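PDB 6GRB: nuclease-like protein from Chaetomium thermophilum, which probably cleaves four-way DNA (Holliday) junctions and 5' flaps as the eukaryotic junction-resolving enzyme GEN1, this chain being the N-terminal part that carries the nuclease core. Local coordinates for residues A[8-13]-A[170-175]; A[15-20]-A[373-378]; A[56-61]-A[312-317]. All coordinates share one frame; numbering follows the deposited sequence.

Contact 1: A[8-13]-A[170-175]; sequences KEIGSG and TLHDAK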
ATOM      1  N   LYS A   8      20.196  -3.511  -4.471  1.00 72.96           N
ATOM      2  CA  LYS A   8      21.612  -3.630  -4.162  1.00 73.48           C
ATOM      3  C   LYS A   8      22.200  -2.275  -3.798  1.00 74.40           C
ATOM      4  O   LYS A   8      23.168  -2.204  -3.041  1.00 74.43           O
ATOM      5  CB  LYS A   8      22.366  -4.254  -5.338  1.00 74.43           C
ATOM      6  CG  LYS A   8      22.531  -5.782  -5.280  1.00 73.66           C
ATOM      7  CD  LYS A   8      21.308  -6.543  -5.854  1.00 73.07           C
ATOM      8  CE  LYS A   8      21.522  -8.089  -5.821  1.00 72.52           C
ATOM      9  NZ  LYS A   8      20.321  -8.902  -6.279  1.00 71.95           N
ATOM     10  N   GLU A   9      21.608  -1.187  -4.287  1.00 72.75           N
ATOM     11  CA  GLU A   9      22.112   0.154  -3.990  1.00 73.79           C
ATOM     12  C   GLU A   9      21.442   0.767  -2.762  1.00 72.88           C
ATOM     13  O   GLU A   9      22.127   1.220  -1.839  1.00 72.83           O
ATOM     14  CB  GLU A   9      21.931   1.066  -5.213  1.00 75.43           C
ATOM     15  CG  GLU A   9      22.613   0.530  -6.467  1.00 76.31           C
ATOM     16  CD  GLU A   9      24.069   0.157  -6.224  1.00 76.45           C
ATOM     17  OE1 GLU A   9      24.786   0.931  -5.544  1.00 76.81           O
ATOM     18  OE2 GLU A   9      24.494  -0.917  -6.709  1.00 76.20           O
ATOM     19  N   ILE A  10      20.106   0.819  -2.738  1.00 70.90           N
ATOM     20  CA  ILE A  10      19.445   1.526  -1.644  1.00 70.10           C
ATOM     21  C   ILE A  10      19.140   0.627  -0.453  1.00 68.10           C
ATOM     22  O   ILE A  10      18.812   1.141   0.628  1.00 67.33           O
ATOM     23  CB  ILE A  10      18.169   2.234  -2.132  1.00 70.36           C
ATOM     24  CG1 ILE A  10      17.094   1.223  -2.483  1.00 68.98           C
ATOM     25  CG2 ILE A  10      18.475   3.061  -3.348  1.00 72.54           C
ATOM     26  CD1 ILE A  10      15.882   1.868  -3.043  1.00 69.16           C
ATOM     27  N   GLY A  11      19.317  -0.679  -0.588  1.00 69.96           N
ATOM     28  CA  GLY A  11      18.881  -1.634   0.404  1.00 68.22           C
ATOM     29  C   GLY A  11      17.579  -2.305  -0.011  1.00 67.17           C
ATOM     30  O   GLY A  11      16.804  -1.794  -0.824  1.00 67.54           O
ATOM     31  N   SER A  12      17.339  -3.483   0.554  1.00 69.07           N
ATOM     32  CA  SER A  12      16.099  -4.180   0.257  1.00 68.05           C
ATOM     33  C   SER A  12      14.904  -3.643   1.041  1.00 66.77           C
ATOM     34  O   SER A  12      13.768  -3.980   0.695  1.00 66.01           O
ATOM     35  CB  SER A  12      16.270  -5.666   0.524  1.00 67.50           C
ATOM     36  OG  SER A  12      16.909  -5.829   1.776  1.00 67.08           O
ATOM     37  N   GLY A  13      15.118  -2.798   2.047  1.00 68.23           N
ATOM     38  CA  GLY A  13      14.035  -2.177   2.784  1.00 67.12           C
ATOM     39  C   GLY A  13      13.752  -2.890   4.093  1.00 65.76           C
ATOM     40  O   GLY A  13      14.271  -3.972   4.381  1.00 65.68           O
ATOM     41  N   THR A 170       7.290  -4.413   2.873  1.00 58.59           N
ATOM     42  CA  THR A 170       8.669  -3.939   2.832  1.00 59.45           C
ATOM     43  C   THR A 170       8.663  -2.415   2.699  1.00 59.70           C
ATOM     44  O   THR A 170       8.170  -1.876   1.695  1.00 60.04           O
ATOM     45  CB  THR A 170       9.426  -4.610   1.677  1.00 60.63           C
ATOM     46  OG1 THR A 170       9.478  -6.027   1.901  1.00 60.59           O
ATOM     47  CG2 THR A 170      10.832  -4.078   1.586  1.00 61.73           C
ATOM     48  N   LEU A 171       9.176  -1.724   3.726  1.00 60.95           N
ATOM     49  CA  LEU A 171       9.105  -0.267   3.814  1.00 61.38           C
ATOM     50  C   LEU A 171      10.391   0.337   3.287  1.00 63.14           C
ATOM     51  O   LEU A 171      11.484  -0.078   3.681  1.00 63.60           O
ATOM     52  CB  LEU A 171       8.884   0.227   5.252  1.00 60.60           C
ATOM     53  CG  LEU A 171       8.774   1.760   5.496  1.00 61.17           C
ATOM     54  CD1 LEU A 171       7.945   2.016   6.746  1.00 59.93           C
ATOM     55  CD2 LEU A 171      10.093   2.515   5.628  1.00 62.67           C
ATOM     56  N   HIS A 172      10.255   1.327   2.426  1.00 60.06           N
ATOM     57  CA  HIS A 172      11.376   2.128   1.969  0.50 62.11           C
ATOM     58  C   HIS A 172      11.106   3.589   2.295  1.00 62.93           C
ATOM     59  O   HIS A 172       9.975   4.073   2.157  1.00 62.46           O
ATOM     60  CB  HIS A 172      11.614   1.949   0.475  0.50 63.40           C
ATOM     61  CG  HIS A 172      12.328   0.682   0.129  0.50 63.33           C
ATOM     62  ND1 HIS A 172      13.701   0.575   0.148  0.50 64.52           N
ATOM     63  CD2 HIS A 172      11.860  -0.530  -0.251  0.50 62.36           C
ATOM     64  CE1 HIS A 172      14.049  -0.648  -0.209  0.50 64.25           C
ATOM     65  NE2 HIS A 172      12.951  -1.340  -0.451  0.50 63.04           N
ATOM     66  N   ASP A 173      12.149   4.280   2.736  1.00 68.05           N
ATOM     67  CA  ASP A 173      12.059   5.653   3.203  1.00 68.78           C
ATOM     68  C   ASP A 173      12.994   6.492   2.346  1.00 71.24           C
ATOM     69  O   ASP A 173      14.214   6.310   2.395  1.00 71.92           O
ATOM     70  CB  ASP A 173      12.431   5.724   4.691  1.00 67.60           C
ATOM     71  CG  ASP A 173      12.047   7.049   5.345  1.00 67.67           C
ATOM     72  OD1 ASP A 173      11.299   7.010   6.337  1.00 66.13           O
ATOM     73  OD2 ASP A 173      12.503   8.118   4.893  1.00 69.23           O
ATOM     74  N   ALA A 174      12.414   7.405   1.561  1.00 68.34           N
ATOM     75  CA  ALA A 174      13.212   8.316   0.745  1.00 70.63           C
ATOM     76  C   ALA A 174      14.176   9.151   1.584  1.00 70.65           C
ATOM     77  O   ALA A 174      15.272   9.486   1.122  1.00 72.06           O
ATOM     78  CB  ALA A 174      12.292   9.221  -0.063  1.00 71.42           C
ATOM     79  N   LYS A 175      13.795   9.489   2.818  1.00 77.31           N
ATOM     80  CA  LYS A 175      14.654  10.338   3.634  1.00 77.43           C
ATOM     81  C   LYS A 175      15.892   9.582   4.091  1.00 77.38           C
ATOM     82  O   LYS A 175      16.987  10.162   4.158  1.00 78.36           O
ATOM     83  CB  LYS A 175      13.881  10.889   4.835  1.00 75.94           C
ATOM     84  CG  LYS A 175      14.583  12.052   5.546  1.00 76.36           C
ATOM     85  CD  LYS A 175      14.258  12.118   7.058  1.00 74.86           C
ATOM     86  CE  LYS A 175      12.822  12.632   7.365  1.00 73.87           C
ATOM     87  NZ  LYS A 175      12.651  13.045   8.817  1.00 72.88           N
TER

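Contact 2: A[15-20]-A[373-378]; sequences RISLCK and STDATP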
ATOM      1  N   ARG A  15      11.346  -4.867   6.594  1.00 62.92           N
ATOM      2  CA  ARG A  15      10.167  -5.718   6.652  1.00 62.22           C
ATOM      3  C   ARG A  15       9.467  -5.282   7.933  1.00 61.30           C
ATOM      4  O   ARG A  15      10.114  -5.133   8.968  1.00 61.30           O
ATOM      5  CB  ARG A  15      10.563  -7.190   6.732  1.00 62.68           C
ATOM      6  CG  ARG A  15      10.354  -7.959   5.437  1.00 62.99           C
ATOM      7  CD  ARG A  15       8.886  -8.297   5.226  1.00 62.70           C
ATOM      8  NE  ARG A  15       8.427  -7.928   3.890  1.00 62.94           N
ATOM      9  CZ  ARG A  15       7.657  -8.697   3.127  1.00 63.32           C
ATOM     10  NH1 ARG A  15       7.258  -9.884   3.565  1.00 63.59           N
ATOM     11  NH2 ARG A  15       7.287  -8.280   1.924  1.00 63.61           N
ATOM     12  N   ILE A  16       8.156  -5.074   7.878  1.00 59.89           N
ATOM     13  CA  ILE A  16       7.448  -4.597   9.058  1.00 59.14           C
ATOM     14  C   ILE A  16       5.989  -5.025   8.978  1.00 58.64           C
ATOM     15  O   ILE A  16       5.377  -5.010   7.910  1.00 58.65           O
ATOM     16  CB  ILE A  16       7.586  -3.073   9.206  1.00 59.00           C
ATOM     17  CG1 ILE A  16       6.981  -2.611  10.527  1.00 58.37           C
ATOM     18  CG2 ILE A  16       6.940  -2.343   8.025  1.00 58.98           C
ATOM     19  CD1 ILE A  16       7.046  -1.115  10.687  1.00 58.39           C
ATOM     20  N   SER A  17       5.448  -5.432  10.123  1.00 58.52           N
ATOM     21  CA  SER A  17       4.047  -5.811  10.235  1.00 58.27           C
ATOM     22  C   SER A  17       3.126  -4.646   9.861  1.00 57.57           C
ATOM     23  O   SER A  17       3.160  -3.590  10.500  1.00 57.12           O
ATOM     24  CB  SER A  17       3.789  -6.272  11.669  1.00 58.30           C
ATOM     25  OG  SER A  17       2.434  -6.162  12.037  1.00 58.04           O
ATOM     26  N   LEU A  18       2.287  -4.847   8.842  1.00 55.62           N
ATOM     27  CA  LEU A  18       1.314  -3.821   8.457  1.00 54.93           C
ATOM     28  C   LEU A  18       0.441  -3.396   9.638  1.00 54.43           C
ATOM     29  O   LEU A  18       0.091  -2.218   9.787  1.00 53.96           O
ATOM     30  CB  LEU A  18       0.441  -4.341   7.316  1.00 55.07           C
ATOM     31  CG  LEU A  18      -0.466  -3.358   6.587  1.00 54.43           C
ATOM     32  CD1 LEU A  18       0.281  -2.057   6.284  1.00 54.36           C
ATOM     33  CD2 LEU A  18      -0.979  -3.993   5.298  1.00 54.74           C
ATOM     34  N   CYS A  19       0.077  -4.350  10.487  1.00 56.62           N
ATOM     35  CA  CYS A  19      -0.612  -4.003  11.719  1.00 56.39           C
ATOM     36  C   CYS A  19       0.216  -3.043  12.579  1.00 56.12           C
ATOM     37  O   CYS A  19      -0.343  -2.152  13.226  1.00 55.80           O
ATOM     38  CB  CYS A  19      -0.964  -5.275  12.489  1.00 57.18           C
ATOM     39  SG  CYS A  19      -1.517  -4.982  14.178  1.00 57.19           S
ATOM     40  N   LYS A  20       1.544  -3.200  12.612  1.00 57.31           N
ATOM     41  CA  LYS A  20       2.329  -2.276  13.433  1.00 57.24           C
ATOM     42  C   LYS A  20       2.331  -0.872  12.843  1.00 57.05           C
ATOM     43  O   LYS A  20       2.268   0.113  13.583  1.00 57.00           O
ATOM     44  CB  LYS A  20       3.760  -2.761  13.614  1.00 57.75           C
ATOM     45  CG  LYS A  20       4.526  -1.863  14.574  1.00 57.86           C
ATOM     46  CD  LYS A  20       5.940  -2.304  14.819  1.00 58.38           C
ATOM     47  CE  LYS A  20       6.780  -1.129  15.286  1.00 58.63           C
ATOM     48  NZ  LYS A  20       6.161  -0.570  16.517  1.00 58.40           N
ATOM     49  N   SER A 373       3.974 -11.718  14.828  1.00 65.34           N
ATOM     50  CA  SER A 373       3.388 -11.425  13.521  1.00 65.29           C
ATOM     51  C   SER A 373       2.868  -9.998  13.426  1.00 64.33           C
ATOM     52  O   SER A 373       2.569  -9.535  12.323  1.00 64.10           O
ATOM     53  CB  SER A 373       2.239 -12.393  13.199  1.00 66.28           C
ATOM     54  OG  SER A 373       1.036 -12.001  13.846  1.00 66.32           O
ATOM     55  N   THR A 374       2.713  -9.312  14.554  1.00 63.75           N
ATOM     56  CA  THR A 374       2.365  -7.892  14.605  1.00 62.81           C
ATOM     57  C   THR A 374       3.552  -7.036  15.048  1.00 62.32           C
ATOM     58  O   THR A 374       3.367  -5.889  15.456  1.00 61.71           O
ATOM     59  CB  THR A 374       1.191  -7.675  15.555  1.00 62.78           C
ATOM     60  OG1 THR A 374       1.550  -8.210  16.834  1.00 63.19           O
ATOM     61  CG2 THR A 374      -0.077  -8.358  15.040  1.00 63.44           C
ATOM     62  N   ASP A 375       4.768  -7.587  14.978  1.00 64.24           N
ATOM     63  CA  ASP A 375       5.972  -6.995  15.574  1.00 64.14           C
ATOM     64  C   ASP A 375       5.678  -6.536  17.008  1.00 63.96           C
ATOM     65  O   ASP A 375       6.046  -5.437  17.447  1.00 63.64           O
ATOM     66  CB  ASP A 375       6.528  -5.860  14.700  1.00 63.81           C
ATOM     67  CG  ASP A 375       6.832  -6.319  13.267  1.00 64.11           C
ATOM     68  OD1 ASP A 375       7.147  -7.497  13.053  1.00 64.66           O
ATOM     69  OD2 ASP A 375       6.737  -5.503  12.327  1.00 63.89           O
ATOM     70  N   ALA A 376       4.955  -7.403  17.727  1.00 65.52           N
ATOM     71  CA  ALA A 376       4.601  -7.220  19.136  1.00 65.53           C
ATOM     72  C   ALA A 376       3.644  -6.046  19.360  1.00 64.96           C
ATOM     73  O   ALA A 376       3.790  -5.286  20.315  1.00 64.79           O
ATOM     74  CB  ALA A 376       5.847  -7.073  19.999  1.00 65.70           C
ATOM     75  N   THR A 377       2.656  -5.883  18.487  1.00 63.36           N
ATOM     76  CA  THR A 377       1.536  -5.014  18.823  1.00 62.97           C
ATOM     77  C   THR A 377       0.658  -5.702  19.862  1.00 63.53           C
ATOM     78  O   THR A 377       0.268  -6.866  19.669  1.00 64.22           O
ATOM     79  CB  THR A 377       0.688  -4.684  17.614  1.00 62.62           C
ATOM     80  OG1 THR A 377       1.525  -4.226  16.552  1.00 62.28           O
ATOM     81  CG2 THR A 377      -0.302  -3.585  17.970  1.00 62.17           C
ATOM     82  N   PRO A 378       0.340  -5.042  20.975  1.00 63.33           N
ATOM     83  CA  PRO A 378      -0.530  -5.671  21.981  1.00 63.96           C
ATOM     84  C   PRO A 378      -1.910  -5.957  21.410  1.00 64.25           C
ATOM     85  O   PRO A 378      -2.548  -5.088  20.825  1.00 63.73           O
ATOM     86  CB  PRO A 378      -0.585  -4.628  23.102  1.00 63.68           C
ATOM     87  CG  PRO A 378       0.681  -3.859  22.944  1.00 63.21           C
ATOM     88  CD  PRO A 378       0.965  -3.806  21.473  1.00 62.84           C
TER

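Contact 3: A[56-61]-A[312-317]; sequences AIRTLF and ETFDWT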
ATOM      1  N   ALA A  56      -9.341 -15.043  -8.567  1.00 70.09           N
ATOM      2  CA  ALA A  56      -8.555 -13.811  -8.607  1.00 69.63           C
ATOM      3  C   ALA A  56      -9.193 -12.706  -7.768  1.00 68.70           C
ATOM      4  O   ALA A  56      -8.474 -11.900  -7.160  1.00 68.39           O
ATOM      5  CB  ALA A  56      -8.373 -13.354 -10.036  1.00 69.55           C
ATOM      6  N   ILE A  57     -10.517 -12.704  -7.642  1.00 66.43           N
ATOM      7  CA  ILE A  57     -11.182 -11.607  -6.956  1.00 65.81           C
ATOM      8  C   ILE A  57     -11.810 -12.035  -5.639  1.00 66.19           C
ATOM      9  O   ILE A  57     -12.068 -11.167  -4.770  1.00 65.88           O
ATOM     10  CB  ILE A  57     -12.187 -10.945  -7.929  1.00 65.51           C
ATOM     11  CG1 ILE A  57     -12.872  -9.685  -7.417  1.00 65.20           C
ATOM     12  CG2 ILE A  57     -13.277 -11.907  -8.372  1.00 65.98           C
ATOM     13  CD1 ILE A  57     -13.563  -8.978  -8.543  1.00 65.26           C
ATOM     14  N   ARG A  58     -11.934 -13.362  -5.409  1.00 68.33           N
ATOM     15  CA  ARG A  58     -12.053 -13.918  -4.068  1.00 69.07           C
ATOM     16  C   ARG A  58     -10.872 -13.479  -3.215  1.00 68.70           C
ATOM     17  O   ARG A  58     -11.058 -13.020  -2.085  1.00 68.54           O
ATOM     18  CB  ARG A  58     -12.170 -15.433  -4.115  1.00 70.00           C
ATOM     19  CG  ARG A  58     -13.198 -16.007  -3.150  1.00 70.41           C
ATOM     20  CD  ARG A  58     -13.510 -17.460  -3.468  1.00 70.94           C
ATOM     21  NE  ARG A  58     -12.305 -18.275  -3.629  1.00 71.48           N
ATOM     22  CZ  ARG A  58     -12.101 -19.163  -4.602  1.00 71.65           C
ATOM     23  NH1 ARG A  58     -13.017 -19.380  -5.539  1.00 71.21           N
ATOM     24  NH2 ARG A  58     -10.970 -19.852  -4.637  1.00 72.34           N
ATOM     25  N   THR A  59      -9.646 -13.573  -3.744  1.00 68.00           N
ATOM     26  CA  THR A  59      -8.510 -13.217  -2.896  1.00 67.98           C
ATOM     27  C   THR A  59      -8.430 -11.713  -2.686  1.00 66.91           C
ATOM     28  O   THR A  59      -7.959 -11.258  -1.635  1.00 66.77           O
ATOM     29  CB  THR A  59      -7.185 -13.767  -3.448  1.00 68.77           C
ATOM     30  OG1 THR A  59      -6.757 -13.001  -4.567  1.00 68.36           O
ATOM     31  CG2 THR A  59      -7.348 -15.181  -3.887  1.00 69.75           C
ATOM     32  N   LEU A  60      -8.895 -10.929  -3.658  1.00 61.56           N
ATOM     33  CA  LEU A  60      -9.041  -9.489  -3.459  1.00 60.69           C
ATOM     34  C   LEU A  60     -10.039  -9.201  -2.339  1.00 60.61           C
ATOM     35  O   LEU A  60      -9.796  -8.368  -1.464  1.00 60.20           O
ATOM     36  CB  LEU A  60      -9.480  -8.851  -4.783  1.00 60.39           C
ATOM     37  CG  LEU A  60      -9.254  -7.370  -5.004  1.00 59.85           C
ATOM     38  CD1 LEU A  60      -7.791  -7.126  -5.282  1.00 59.99           C
ATOM     39  CD2 LEU A  60     -10.114  -6.844  -6.133  1.00 59.86           C
ATOM     40  N   PHE A  61     -11.174  -9.907  -2.360  1.00 57.91           N
ATOM     41  CA  PHE A  61     -12.130  -9.897  -1.258  1.00 58.46           C
ATOM     42  C   PHE A  61     -11.438 -10.155   0.087  1.00 58.50           C
ATOM     43  O   PHE A  61     -11.629  -9.402   1.045  1.00 58.35           O
ATOM     44  CB  PHE A  61     -13.232 -10.938  -1.545  1.00 59.56           C
ATOM     45  CG  PHE A  61     -14.224 -11.112  -0.431  1.00 60.60           C
ATOM     46  CD1 PHE A  61     -14.004 -12.040   0.573  1.00 60.91           C
ATOM     47  CD2 PHE A  61     -15.384 -10.356  -0.387  1.00 60.92           C
ATOM     48  CE1 PHE A  61     -14.912 -12.195   1.608  1.00 61.65           C
ATOM     49  CE2 PHE A  61     -16.284 -10.502   0.648  1.00 61.79           C
ATOM     50  CZ  PHE A  61     -16.051 -11.417   1.642  1.00 62.09           C
ATOM     51  N   GLU A 312     -23.409 -14.075  -6.260  1.00 62.65           N
ATOM     52  CA  GLU A 312     -23.307 -14.105  -7.720  1.00 61.98           C
ATOM     53  C   GLU A 312     -21.897 -14.435  -8.187  1.00 60.58           C
ATOM     54  O   GLU A 312     -21.717 -15.156  -9.179  1.00 60.17           O
ATOM     55  CB  GLU A 312     -23.758 -12.773  -8.326  1.00 62.37           C
ATOM     56  N   THR A 313     -20.883 -13.931  -7.488  1.00 63.72           N
ATOM     57  CA  THR A 313     -19.517 -14.070  -7.980  1.00 62.63           C
ATOM     58  C   THR A 313     -18.791 -15.285  -7.410  1.00 62.52           C
ATOM     59  O   THR A 313     -18.023 -15.932  -8.127  1.00 62.11           O
ATOM     60  CB  THR A 313     -18.728 -12.795  -7.679  1.00 62.09           C
ATOM     61  OG1 THR A 313     -19.591 -11.662  -7.852  1.00 62.62           O
ATOM     62  CG2 THR A 313     -17.514 -12.679  -8.622  1.00 61.20           C
ATOM     63  N   PHE A 314     -19.005 -15.628  -6.147  1.00 62.58           N
ATOM     64  CA  PHE A 314     -18.270 -16.738  -5.561  1.00 62.66           C
ATOM     65  C   PHE A 314     -19.106 -17.999  -5.495  1.00 63.36           C
ATOM     66  O   PHE A 314     -18.584 -19.062  -5.131  1.00 63.58           O
ATOM     67  CB  PHE A 314     -17.759 -16.359  -4.165  1.00 62.84           C
ATOM     68  CG  PHE A 314     -16.947 -15.091  -4.140  1.00 62.17           C
ATOM     69  CD1 PHE A 314     -16.230 -14.679  -5.264  1.00 61.45           C
ATOM     70  CD2 PHE A 314     -16.899 -14.298  -2.990  1.00 62.35           C
ATOM     71  CE1 PHE A 314     -15.478 -13.507  -5.240  1.00 60.87           C
ATOM     72  CE2 PHE A 314     -16.147 -13.135  -2.965  1.00 61.73           C
ATOM     73  CZ  PHE A 314     -15.440 -12.739  -4.085  1.00 60.97           C
ATOM     74  N   ASP A 315     -20.381 -17.852  -5.775  1.00 64.93           N
ATOM     75  CA  ASP A 315     -21.318 -18.927  -5.696  1.00 65.70           C
ATOM     76  C   ASP A 315     -21.604 -19.281  -4.257  1.00 66.54           C
ATOM     77  O   ASP A 315     -21.958 -20.385  -3.956  1.00 67.10           O
ATOM     78  CB  ASP A 315     -20.853 -20.128  -6.479  1.00 65.39           C
ATOM     79  CG  ASP A 315     -21.743 -20.420  -7.640  1.00 65.50           C
ATOM     80  OD1 ASP A 315     -21.241 -20.512  -8.749  1.00 65.23           O
ATOM     81  OD2 ASP A 315     -22.950 -20.531  -7.451  1.00 65.97           O
ATOM     82  N   TRP A 316     -21.389 -18.342  -3.359  1.00 63.28           N
ATOM     83  CA  TRP A 316     -21.736 -18.533  -1.951  1.00 64.21           C
ATOM     84  C   TRP A 316     -23.259 -18.476  -1.831  1.00 65.43           C
ATOM     85  O   TRP A 316     -23.859 -17.508  -1.349  1.00 66.18           O
ATOM     86  CB  TRP A 316     -21.058 -17.498  -1.059  1.00 64.01           C
ATOM     87  CG  TRP A 316     -19.546 -17.598  -1.022  1.00 63.10           C
ATOM     88  CD1 TRP A 316     -18.753 -18.519  -1.671  1.00 62.67           C
ATOM     89  CD2 TRP A 316     -18.651 -16.746  -0.303  1.00 62.72           C
ATOM     90  NE1 TRP A 316     -17.426 -18.281  -1.401  1.00 62.23           N
ATOM     91  CE2 TRP A 316     -17.337 -17.203  -0.557  1.00 62.18           C
ATOM     92  CE3 TRP A 316     -18.831 -15.635   0.528  1.00 62.89           C
ATOM     93  CZ2 TRP A 316     -16.212 -16.580  -0.013  1.00 61.82           C
ATOM     94  CZ3 TRP A 316     -17.708 -15.024   1.072  1.00 62.32           C
ATOM     95  CH2 TRP A 316     -16.419 -15.504   0.801  1.00 61.78           C
ATOM     96  N   THR A 317     -23.886 -19.551  -2.302  1.00 65.06           N
ATOM     97  CA  THR A 317     -25.333 -19.600  -2.443  1.00 66.22           C
ATOM     98  C   THR A 317     -26.010 -20.169  -1.199  1.00 67.51           C
ATOM     99  O   THR A 317     -25.431 -20.979  -0.472  1.00 67.44           O
ATOM    100  CB  THR A 317     -25.719 -20.438  -3.655  1.00 65.92           C
ATOM    101  OG1 THR A 317     -25.141 -21.740  -3.526  1.00 65.57           O
ATOM    102  CG2 THR A 317     -25.211 -19.777  -4.941  1.00 64.85           C
TER

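Contact 1: A[8-13]-A[170-175]
Gly13 lies over the ring of His172 where the turn leaving helix 6-10 meets strand 168-173 of the central mixed sheet, in the PIN-like nuclease core of the XPG/FEN family. Strand 14-17 starts right after this turn and pairs antiparallel with 168-173, Leu171 bonding through its backbone to Glu14. His172 was modelled in two conformers; the ring contacts described here hold for one of them and are correspondingly less certain. In it, Gly13 CA forms a CH-pi contact 3.6 Å from the centroid of the His172 ring, 25° off its normal and displaced toward the rim. At the edge of the ring, near its plane, Gly11 O approaches His172 CE1 at 3.0 Å. Ile10 crosses the imidazole at about a right angle; its CG1 sits between the backbone N and the carbonyl carbon (chi1 70°), and CD1 at the end of this branch comes 4.1 Å from His172 ND1. Outside the two segments, the ring of Tyr7 meets the imidazole with the planes inclined by about 25°. A CB at Gly13 would run into Thr170 CG2 and Leu171 O, and at its positive phi also into the carbonyl O of Ser12. The methyl of Thr170, CG2, lies 3.1 Å from Ser12 O, which accepts a hydrogen bond from Arg154 NH2 of strand 151-157, while Thr170 OG1 bonds to Arg15. The metal centre is not far off: the side chain of His172 is about 8 Å from that of Asp141, which with Asp143 binds magnesium, and about 12 Å from the bound ion. Beyond the packed turn the strand ends at Asp173, the N-cap of helix 174-178, whose OD2 accepts from Lys175 N at 2.8 Å through the lone pair anti to its other oxygen.

Contact 2: A[15-20]-A[373-378]
Ser17 N donates to Asp375 OD2 in a short, nearly straight hydrogen bond of 2.6 Å, with an N-H...O angle of 172°. The N-H reaches the oxygen from above the carboxylate plane, 35° out of it, while the other oxygen, OD1, accepts from His168 NE2, so both ends of the carboxylate are held and its rotation is restricted. A second, weak link runs from Ser17 OG to Ser373 O at 3.4 Å. The same hydroxyl oxygen caps helix 18-29, accepting from Lys20 N at 3.1 Å; with OG anti to the backbone N (chi1 157°), it can serve the helix end and the facing loop together. The loop is braced internally by Thr377 OG1, which donates to a lone pair of Thr374 O at 2.7 Å. An alanine in place of Asp375 would probably leave Ser17 N and His168 NE2 without their shared acceptor group, while keeping the CB that Lys20 touches. Around these bonds lie van der Waals contacts of mixed character. Lys20 crosses Asp375 at about a right angle, its CD 3.6 Å from Asp375 CB, and the amine goes on to a salt bridge with Asp24. Cys19 SG rests 3.8 Å from Thr374 CG2, and the same sulfur lies 3.9 Å from Thr377 OG1. The whole is a strand-to-helix junction with a serine N-cap, at an outermost strand of the nuclease sheet, received by the turn between strands 364-371 and 377-384 of the antiparallel sheet in the Gen1 C-terminal domain.

Contact 3: A[56-61]-A[312-317]
Phe61 forms an aromatic cluster with Phe314 and Trp316, two residues close to the C-terminal part of helix 303-313. Both aromatic pairs made by Phe61 are offset edge-to-face, and in each the face belongs to Phe61. The edge of Phe314 arrives with the two ring planes 79° apart and CE2 3.8 Å from Phe61 CG, which lies anti to its own backbone N. Trp316 reaches Phe61 tip to tip, its CH2 lying 3.7 Å from Phe61 CE1, with the six-membered ring turned 88° to the phenyl. The third side of the cluster is made by Phe314 CD2, 3.7 Å above the plane of the Trp316 ring and over its centre.

A CH-pi contact supplies the second kind of interaction: Arg58 CG stands over the centre of the Phe314 ring, 3.8 Å from its centroid and 4° off the normal. The guanidinium does not stack there; its plane is steeply tilted to the ring, and NH1 is bonded to Gly51 O. Simple apolar packing completes the set, with Ile57 CG2 4.1 Å from Phe314 CE1 and 4.3 Å from Thr313 CG2.

Trp316 is the centre of an inverse gamma turn leading to helix 318-340. Phe61 also touches Leu306 and Thr310 of helix 303-313, Leu325 and Val328 of helix 318-340, and the ring of Phe110, so this side chain of helix 55-70 packs against both of those helices.

From the N terminus, the turn after helix 6-10 opens contact 1, and strand 14-17 with the start of helix 18-29 opens contact 2 almost at once; helix 55-70 then opens contact 3. Contact 1 closes first, at 170-175, and therefore crosses both others. Contact 3 closes at 312-317, entirely within the span that contact 2 completes at 373-378. Contacts 1 and 2 adjoin through neighbouring strands of one sheet, where Leu171 CB packs on Ile16 CG2. Contact 3 stands apart, its nearest atoms about 12 Å from contact 2. Contact 1 ties the turn to the sheet, contact 2 the sheet's edge strand to the Gen1 C-terminal domain, and contact 3 helix 55-70 to 312-317.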